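Local structure of putative acetyltransferase (Clostridium difficile, 3DSB) at residues Thr19-Asn24 with Val66-Ile70. The protein probably transfers an acyl group, perhaps acetyl, from a donor to an as yet unidentified acceptor, as a member of the GNAT acetyltransferase family. Residues are numbered along the deposited sequence; the frame is centred on the assembly and turned at random.
Sequences TIAKFN and VVAQI
Helical residues Thr19-Asn24 cross strand residues Val66-Ile70, extended except at Val67, at -69°, their axes 9.1 Å apart; register is set by the CA pairs Thr19-Val66 (7.4 Å) and Ile20-Gln69 (7.1 Å). Phe23 and Gln69 bury most surface. Phe23, chi1 m, points toward the strand, putting its CE2 3.5 Å from Ala68 N and 3.8 Å from Val66 CG1, while Gln69 CG meets the ring edge, 3.9 Å from Phe23 CD2. This close approach to backbone coincides with a classic beta bulge, where Val67 (phi/psi -123/-5) and Ala68 both face Tyr60. Gln69, chi1 p, accepts a hydrogen bond at OE1 from Asn24 ND2 (3.0 Å, 151°); that amide also donates to Ile20 O (2.9 Å). Val66, chi1 t, completes the apolar end, its CG1 3.8 Å from Thr19 CG2. Such helix-on-sheet packing belongs to the GNAT core: helix 17-32 lies across strand 65-77, which runs between antiparallel strands 56-62 and 82-92. Gln69 NE2 is hydrogen-bonded to Ser89 OG on strand 82-92, and Ala68 and Ile70 pack against helix 101-115.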
# COMPACT_ATOMS: atom_id res chain seq x y z
N THR A 19 -8.83 21.97 7.41
CA THR A 19 -7.93 22.44 6.34
C THR A 19 -7.45 21.28 5.47
O THR A 19 -7.42 21.38 4.24
CB THR A 19 -6.77 23.20 6.95
OG1 THR A 19 -7.30 24.30 7.69
CG2 THR A 19 -5.83 23.71 5.86
N ILE A 20 -7.05 20.17 6.08
CA ILE A 20 -6.58 19.01 5.29
C ILE A 20 -7.72 18.45 4.43
O ILE A 20 -7.48 18.05 3.27
CB ILE A 20 -5.98 17.93 6.22
CG1 ILE A 20 -4.65 18.45 6.79
CG2 ILE A 20 -5.78 16.63 5.50
CD1 ILE A 20 -4.06 17.59 7.90
N ALA A 21 -8.93 18.42 4.96
CA ALA A 21 -10.06 17.94 4.18
C ALA A 21 -10.29 18.92 2.99
O ALA A 21 -10.43 18.49 1.84
CB ALA A 21 -11.32 17.77 5.05
N LYS A 22 -10.26 20.25 3.24
CA LYS A 22 -10.45 21.18 2.15
C LYS A 22 -9.35 21.00 1.08
O LYS A 22 -9.62 21.00 -0.12
CB LYS A 22 -10.46 22.62 2.70
CG LYS A 22 -10.43 23.71 1.65
CD LYS A 22 -10.40 25.09 2.30
CE LYS A 22 -9.04 25.36 2.90
NZ LYS A 22 -8.95 26.81 3.29
N PHE A 23 -8.10 20.85 1.52
CA PHE A 23 -7.00 20.69 0.58
C PHE A 23 -7.19 19.43 -0.28
O PHE A 23 -6.93 19.42 -1.50
CB PHE A 23 -5.67 20.54 1.31
CG PHE A 23 -5.09 21.83 1.84
CD1 PHE A 23 -5.70 23.05 1.63
CD2 PHE A 23 -3.87 21.77 2.53
CE1 PHE A 23 -5.10 24.25 2.11
CE2 PHE A 23 -3.28 22.95 3.04
CZ PHE A 23 -3.90 24.17 2.82
N ASN A 24 -7.68 18.36 0.34
CA ASN A 24 -7.88 17.13 -0.41
C ASN A 24 -9.04 17.21 -1.41
O ASN A 24 -8.92 16.70 -2.54
CB ASN A 24 -8.03 15.96 0.55
CG ASN A 24 -6.68 15.40 0.91
OD1 ASN A 24 -6.11 14.61 0.14
ND2 ASN A 24 -6.11 15.87 2.02
N VAL A 66 -1.48 26.71 8.10
CA VAL A 66 -1.23 25.54 7.27
C VAL A 66 -1.49 25.92 5.80
O VAL A 66 -2.61 26.31 5.47
CB VAL A 66 -2.15 24.39 7.68
CG1 VAL A 66 -2.10 23.29 6.60
CG2 VAL A 66 -1.75 23.85 9.05
N VAL A 67 -0.48 25.77 4.93
CA VAL A 67 -0.60 26.16 3.54
C VAL A 67 -0.32 25.00 2.55
O VAL A 67 -0.44 25.17 1.34
CB VAL A 67 0.31 27.36 3.18
CG1 VAL A 67 0.01 28.55 4.09
CG2 VAL A 67 1.77 26.99 3.33
N ALA A 68 0.09 23.83 3.07
CA ALA A 68 0.29 22.65 2.20
C ALA A 68 0.32 21.41 3.02
O ALA A 68 0.50 21.45 4.23
CB ALA A 68 1.59 22.77 1.42
N GLN A 69 0.09 20.28 2.34
CA GLN A 69 0.10 18.96 3.03
C GLN A 69 0.68 17.90 2.15
O GLN A 69 0.60 17.98 0.91
CB GLN A 69 -1.30 18.53 3.45
CG GLN A 69 -2.26 18.27 2.29
CD GLN A 69 -2.45 16.75 2.03
OE1 GLN A 69 -3.17 16.06 2.77
NE2 GLN A 69 -1.85 16.25 0.95
N ILE A 70 1.23 16.88 2.81
CA ILE A 70 1.64 15.66 2.08
C ILE A 70 1.25 14.47 2.96
O ILE A 70 1.35 14.55 4.20
CB ILE A 70 3.19 15.67 1.79
CG1 ILE A 70 3.60 14.51 0.89
CG2 ILE A 70 4.02 15.78 3.05
CD1 ILE A 70 4.98 14.71 0.17